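Local coordinates for protein ubiquitin-conjugating enzyme E2 U (Homo sapiens, PDB 1YRV) that catalyses the covalent attachment of ubiquitin to other proteins through its ubiquitin-conjugating core domain, the part in this chain, taking it from the E1 activating enzyme as a thioester, at residues F96-D101 / S136-E141; L70-T75 / V89-I94. All blocks are in the same frame, centred on the assembly; numbering follows the deposited sequence.

Contact 1: F96-D101 / S136-E141; sequences FHPNVD and SNPVLE
Asn99 meets Val139 through its side-chain amide, which lies against the backbone of that one residue and bonds to it twice. The N-H of Val139 points to Asn99 OD1, with N to OD1 at 2.8 Å; it arrives in the carbonyl plane on a lone pair, with an angle of 156° at the hydrogen. In return Asn99 ND2 gives a weak bond to Val139 O, 3.3 Å away. Since the oxygen accepts and the nitrogen donates, the pair sets which way round the amide sits. A first torsion of -52° carries CG anti to the carbonyl carbon, and from there the amide reaches the other loop.

Within the 96-101 loop, the backbone N of Asn99 donates to His97 ND1 at 2.9 Å, within 2° of the imidazole plane. The other ring nitrogen, NE2, is bonded to Leu135 O, so the histidine is held at both nitrogens.

The apolar part centres on Pro138. Its CG approaches His97 CE1 obliquely at 3.6 Å, the two side chains crossing at about a right angle, while its CB sits 3.9 Å from Pro98 CB. Packing is tight where Asn99 OD1 comes 2.9 Å from Pro138 CA. Beyond the contact, Pro98 rests on Ala148, Ala149 and Leu152 of helix 146-153.

His97, Pro98 and Asn99 form the His-Pro-Asn signature of ubiquitin-conjugating enzymes, and Asn99 shares a backbone hydrogen bond with Cys108, the predicted thioester cysteine. With its oxygen firmly and its nitrogen weakly bonded to Val139, the amide is probably held in place beside that cysteine, consistent with the part, catalytic or structural, that the motif plays in relatives.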
loop_
_atom_site.group_PDB
_atom_site.type_symbol
_atom_site.label_atom_id
_atom_site.label_comp_id
_atom_site.label_asym_id
_atom_site.label_seq_id
_atom_site.Cartn_x
_atom_site.Cartn_y
_atom_site.Cartn_z
ATOM N N PHE A 96 -3.951 -0.378 -13.711
ATOM C CA PHE A 96 -4.095 -1.580 -14.532
ATOM C C PHE A 96 -3.084 -2.536 -13.892
ATOM O O PHE A 96 -1.906 -2.551 -14.247
ATOM C CB PHE A 96 -3.709 -1.288 -15.981
ATOM C CG PHE A 96 -3.992 -2.426 -16.911
ATOM C CD1 PHE A 96 -2.976 -3.003 -17.665
ATOM C CD2 PHE A 96 -5.290 -2.890 -17.074
ATOM C CE1 PHE A 96 -3.258 -4.026 -18.581
ATOM C CE2 PHE A 96 -5.578 -3.914 -17.988
ATOM C CZ PHE A 96 -4.568 -4.476 -18.737
ATOM N N HIS A 97 -3.551 -3.333 -12.938
ATOM C CA HIS A 97 -2.665 -4.196 -12.174
ATOM C C HIS A 97 -3.352 -5.515 -11.900
ATOM O O HIS A 97 -4.526 -5.555 -11.594
ATOM C CB HIS A 97 -2.303 -3.453 -10.873
ATOM C CG HIS A 97 -1.234 -4.119 -10.063
ATOM N ND1 HIS A 97 -1.398 -5.382 -9.533
ATOM C CD2 HIS A 97 0.014 -3.724 -9.739
ATOM C CE1 HIS A 97 -0.283 -5.740 -8.926
ATOM N NE2 HIS A 97 0.591 -4.758 -9.031
ATOM N N PRO A 98 -2.624 -6.620 -12.024
ATOM C CA PRO A 98 -3.156 -7.966 -11.799
ATOM C C PRO A 98 -3.795 -8.216 -10.426
ATOM O O PRO A 98 -4.736 -8.999 -10.319
ATOM C CB PRO A 98 -1.938 -8.863 -12.018
ATOM C CG PRO A 98 -1.077 -8.052 -12.952
ATOM C CD PRO A 98 -1.198 -6.677 -12.371
ATOM N N ASN A 99 -3.299 -7.562 -9.378
ATOM C CA ASN A 99 -3.840 -7.811 -8.055
ATOM C C ASN A 99 -4.653 -6.683 -7.442
ATOM O O ASN A 99 -5.104 -6.798 -6.303
ATOM C CB ASN A 99 -2.706 -8.208 -7.115
ATOM C CG ASN A 99 -1.862 -9.336 -7.678
ATOM O OD1 ASN A 99 -0.641 -9.248 -7.701
ATOM N ND2 ASN A 99 -2.508 -10.387 -8.152
ATOM N N VAL A 100 -4.863 -5.606 -8.190
ATOM C CA VAL A 100 -5.643 -4.497 -7.667
ATOM C C VAL A 100 -7.063 -4.627 -8.183
ATOM O O VAL A 100 -7.293 -4.738 -9.385
ATOM C CB VAL A 100 -5.040 -3.144 -8.091
ATOM C CG1 VAL A 100 -5.844 -2.008 -7.511
ATOM C CG2 VAL A 100 -3.598 -3.064 -7.635
ATOM N N ASP A 101 -8.016 -4.656 -7.260
ATOM C CA ASP A 101 -9.415 -4.777 -7.623
ATOM C C ASP A 101 -9.741 -3.652 -8.590
ATOM O O ASP A 101 -9.737 -2.480 -8.213
ATOM C CB ASP A 101 -10.309 -4.639 -6.407
ATOM C CG ASP A 101 -11.693 -5.182 -6.657
ATOM O OD1 ASP A 101 -11.937 -6.346 -6.269
ATOM O OD2 ASP A 101 -12.524 -4.456 -7.254
ATOM N N SER A 136 5.007 -4.775 -6.674
ATOM C CA SER A 136 5.940 -4.843 -7.793
ATOM C C SER A 136 6.149 -6.283 -8.253
ATOM O O SER A 136 6.949 -6.533 -9.145
ATOM C CB SER A 136 7.283 -4.245 -7.401
ATOM O OG SER A 136 7.115 -2.899 -7.045
ATOM N N ASN A 137 5.427 -7.215 -7.642
ATOM C CA ASN A 137 5.545 -8.620 -7.970
ATOM C C ASN A 137 4.209 -9.291 -7.849
ATOM O O ASN A 137 3.929 -9.973 -6.872
ATOM C CB ASN A 137 6.540 -9.312 -7.041
ATOM C CG ASN A 137 7.933 -8.740 -7.174
ATOM O OD1 ASN A 137 8.525 -8.772 -8.259
ATOM N ND2 ASN A 137 8.457 -8.186 -6.087
ATOM N N PRO A 138 3.352 -9.092 -8.846
ATOM C CA PRO A 138 2.012 -9.673 -8.898
ATOM C C PRO A 138 1.951 -11.201 -8.692
ATOM O O PRO A 138 2.888 -11.946 -8.995
ATOM C CB PRO A 138 1.529 -9.253 -10.283
ATOM C CG PRO A 138 2.181 -7.917 -10.464
ATOM C CD PRO A 138 3.578 -8.189 -9.992
ATOM N N VAL A 139 0.816 -11.642 -8.166
ATOM C CA VAL A 139 0.557 -13.047 -7.916
ATOM C C VAL A 139 -0.278 -13.483 -9.107
ATOM O O VAL A 139 -1.516 -13.444 -9.060
ATOM C CB VAL A 139 -0.290 -13.238 -6.627
ATOM C CG1 VAL A 139 -0.545 -14.714 -6.365
ATOM C CG2 VAL A 139 0.402 -12.586 -5.448
ATOM N N LEU A 140 0.391 -13.873 -10.188
ATOM C CA LEU A 140 -0.320 -14.296 -11.388
ATOM C C LEU A 140 -1.282 -15.440 -11.088
ATOM O O LEU A 140 -2.266 -15.630 -11.801
ATOM C CB LEU A 140 0.678 -14.728 -12.462
ATOM C CG LEU A 140 1.693 -13.666 -12.886
ATOM C CD1 LEU A 140 2.771 -14.300 -13.760
ATOM C CD2 LEU A 140 0.970 -12.546 -13.619
ATOM N N GLU A 141 -0.992 -16.180 -10.017
ATOM C CA GLU A 141 -1.797 -17.328 -9.599
ATOM C C GLU A 141 -3.283 -17.172 -9.900
ATOM O O GLU A 141 -3.835 -17.849 -10.779
ATOM C CB GLU A 141 -1.595 -17.603 -8.099
ATOM C CG GLU A 141 -2.632 -18.561 -7.489
ATOM C CD GLU A 141 -2.643 -19.955 -8.126
ATOM O OE1 GLU A 141 -3.621 -20.712 -7.872
ATOM O OE2 GLU A 141 -1.677 -20.294 -8.865
#

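Contact 2: L70-T75 / V89-I94; sequences LVFQLT and VKFITI
Thr75 and Lys90 face each other as an antiparallel hydrogen-bonded pair and supply the two shorter backbone bonds: Thr75 N to Lys90 O is 2.9 Å and Lys90 N to Thr75 O is 3.0 Å. A third bond runs from Ile92 N to Gln73 O at 3.2 Å. Gln73 O also accepts from a water, which in turn accepts from Thr93 N. The water thus ties the strand 71-75 to the chain just after Ile92, whose backbone turns to helical angles just past the last strand residue, though its N-H still bonds Gln73 O. A CA-H...O contact from Val89 CA to Thr75 O adds to the ladder at the other end.

Leu74 and Phe91 make the neighbouring non-hydrogen-bonded pair, their side chains on the same sheet face. Leu74 CD2 sits over the centre of the Phe91 ring, 3.3 Å from its centroid and 10° off the normal, a clear CH-pi contact; the same methyl touches Val89 CG1 at 4.0 Å. Phe72 comes at the edge of the Phe91 ring, its CD1 3.6 Å from CZ. Replacing Phe91 by alanine removes the ring, which is likely to leave Leu74 CD2 without its aromatic face and open a gap beside Phe72.

Thr75 and Lys90 share the other face. Thr75 OG1 lies between the backbone N and the carbonyl carbon (chi1 62°), which places CG2 anti to the carbonyl carbon, where it meets Ile92 CG1 of the loop beyond at 3.6 Å, the side chains crossing at about a right angle.

Both Phe72 and Phe91 touch Leu135 of helix 124-135. The two strands, 133° apart in direction, close the hairpin that ends the four-stranded antiparallel meander of the ubiquitin-conjugating fold.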
loop_
_atom_site.group_PDB
_atom_site.type_symbol
_atom_site.label_atom_id
_atom_site.label_comp_id
_atom_site.label_asym_id
_atom_site.label_seq_id
_atom_site.Cartn_x
_atom_site.Cartn_y
_atom_site.Cartn_z
ATOM N N LEU A 70 7.975 3.776 -12.005
ATOM C CA LEU A 70 6.600 4.144 -11.719
ATOM C C LEU A 70 6.400 4.455 -10.224
ATOM O O LEU A 70 7.288 4.206 -9.396
ATOM C CB LEU A 70 5.681 3.014 -12.183
ATOM C CG LEU A 70 5.645 2.953 -13.718
ATOM C CD1 LEU A 70 5.128 1.615 -14.241
ATOM C CD2 LEU A 70 4.776 4.085 -14.195
ATOM N N VAL A 71 5.229 4.986 -9.882
ATOM C CA VAL A 71 4.934 5.350 -8.501
ATOM C C VAL A 71 3.516 4.984 -8.085
ATOM O O VAL A 71 2.557 5.396 -8.728
ATOM C CB VAL A 71 5.134 6.867 -8.290
ATOM C CG1 VAL A 71 4.805 7.252 -6.855
ATOM C CG2 VAL A 71 6.581 7.237 -8.596
ATOM N N PHE A 72 3.380 4.213 -7.010
ATOM C CA PHE A 72 2.059 3.827 -6.529
ATOM C C PHE A 72 1.578 4.917 -5.575
ATOM O O PHE A 72 2.215 5.197 -4.552
ATOM C CB PHE A 72 2.117 2.478 -5.801
ATOM C CG PHE A 72 2.768 1.362 -6.603
ATOM C CD1 PHE A 72 2.158 0.830 -7.737
ATOM C CD2 PHE A 72 3.964 0.803 -6.184
ATOM C CE1 PHE A 72 2.737 -0.267 -8.435
ATOM C CE2 PHE A 72 4.541 -0.286 -6.871
ATOM C CZ PHE A 72 3.922 -0.818 -8.001
ATOM N N GLN A 73 0.481 5.568 -5.941
ATOM C CA GLN A 73 -0.101 6.617 -5.103
ATOM C C GLN A 73 -1.319 6.028 -4.411
ATOM O O GLN A 73 -2.322 5.726 -5.050
ATOM C CB GLN A 73 -0.505 7.802 -5.949
ATOM C CG GLN A 73 0.673 8.532 -6.500
ATOM C CD GLN A 73 0.266 9.508 -7.550
ATOM O OE1 GLN A 73 -0.178 9.110 -8.625
ATOM N NE2 GLN A 73 0.389 10.804 -7.250
ATOM N N LEU A 74 -1.222 5.887 -3.095
ATOM C CA LEU A 74 -2.269 5.269 -2.304
ATOM C C LEU A 74 -2.721 6.122 -1.130
ATOM O O LEU A 74 -2.136 7.158 -0.824
ATOM C CB LEU A 74 -1.707 3.966 -1.734
ATOM C CG LEU A 74 -0.925 3.072 -2.680
ATOM C CD1 LEU A 74 0.211 2.371 -1.949
ATOM C CD2 LEU A 74 -1.870 2.088 -3.305
ATOM N N THR A 75 -3.798 5.675 -0.493
ATOM C CA THR A 75 -4.251 6.289 0.740
ATOM C C THR A 75 -4.343 5.091 1.683
ATOM O O THR A 75 -4.719 3.973 1.275
ATOM C CB THR A 75 -5.651 6.977 0.676
ATOM O OG1 THR A 75 -6.648 6.002 0.379
ATOM C CG2 THR A 75 -5.679 8.079 -0.330
ATOM N N VAL A 89 -6.063 -0.075 2.586
ATOM C CA VAL A 89 -5.263 0.594 1.573
ATOM C C VAL A 89 -6.046 0.626 0.254
ATOM O O VAL A 89 -6.650 -0.376 -0.171
ATOM C CB VAL A 89 -3.891 -0.147 1.349
ATOM C CG1 VAL A 89 -3.157 0.439 0.152
ATOM C CG2 VAL A 89 -3.023 -0.046 2.599
ATOM N N LYS A 90 -6.036 1.792 -0.372
ATOM C CA LYS A 90 -6.698 1.962 -1.636
ATOM C C LYS A 90 -5.871 2.794 -2.579
ATOM O O LYS A 90 -5.160 3.716 -2.162
ATOM C CB LYS A 90 -8.047 2.628 -1.451
ATOM C CG LYS A 90 -9.086 1.707 -0.877
ATOM C CD LYS A 90 -10.360 2.465 -0.540
ATOM C CE LYS A 90 -11.405 1.519 0.060
ATOM N NZ LYS A 90 -11.669 0.342 -0.873
ATOM N N PHE A 91 -5.969 2.443 -3.860
ATOM C CA PHE A 91 -5.280 3.161 -4.914
ATOM C C PHE A 91 -6.120 4.380 -5.242
ATOM O O PHE A 91 -7.295 4.250 -5.534
ATOM C CB PHE A 91 -5.155 2.273 -6.142
ATOM C CG PHE A 91 -3.813 1.686 -6.298
ATOM C CD1 PHE A 91 -2.824 2.395 -6.936
ATOM C CD2 PHE A 91 -3.519 0.438 -5.763
ATOM C CE1 PHE A 91 -1.551 1.886 -7.028
ATOM C CE2 PHE A 91 -2.241 -0.088 -5.849
ATOM C CZ PHE A 91 -1.258 0.634 -6.489
ATOM N N ILE A 92 -5.521 5.561 -5.183
ATOM C CA ILE A 92 -6.251 6.781 -5.478
ATOM C C ILE A 92 -6.889 6.673 -6.862
ATOM O O ILE A 92 -8.077 6.976 -7.034
ATOM C CB ILE A 92 -5.315 8.009 -5.384
ATOM C CG1 ILE A 92 -5.085 8.345 -3.909
ATOM C CG2 ILE A 92 -5.912 9.194 -6.128
ATOM C CD1 ILE A 92 -3.760 8.993 -3.606
ATOM N N THR A 93 -6.103 6.229 -7.846
ATOM C CA THR A 93 -6.616 6.049 -9.203
ATOM C C THR A 93 -6.427 4.596 -9.584
ATOM O O THR A 93 -5.299 4.135 -9.724
ATOM C CB THR A 93 -5.877 6.920 -10.219
ATOM O OG1 THR A 93 -5.816 8.264 -9.738
ATOM C CG2 THR A 93 -6.626 6.933 -11.524
ATOM N N ILE A 94 -7.541 3.875 -9.729
ATOM C CA ILE A 94 -7.507 2.465 -10.080
ATOM C C ILE A 94 -6.481 2.251 -11.172
ATOM O O ILE A 94 -6.581 2.845 -12.243
ATOM C CB ILE A 94 -8.874 1.986 -10.567
ATOM C CG1 ILE A 94 -9.878 2.050 -9.409
ATOM C CG2 ILE A 94 -8.763 0.581 -11.131
ATOM C CD1 ILE A 94 -11.298 1.719 -9.813
HETATM O O HOH W 1 -3.232 6.106 -8.002
#

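In the fold
The contacts follow one another along the chain: the hairpin of contact 2 closes before the loop 96-101 opens contact 1, and their centres lie 13 Å apart within one conjugating domain. Contact 2 sits in the sheet, contact 1 among the loops beside the predicted active-site cysteine, and helix 124-135 links them: its last residue, Leu135, packs on Phe72 and Phe91 and also accepts from His97. The two touch directly as well, Val100 CG2 lying 3.7 Å from Phe91 CE2 and Ser136 OG 3.7 Å from Phe72 CE2. Through Val100, the loop with the His-Pro-Asn motif packs against Phe91 on the Leu74/Phe91 face of the sheet.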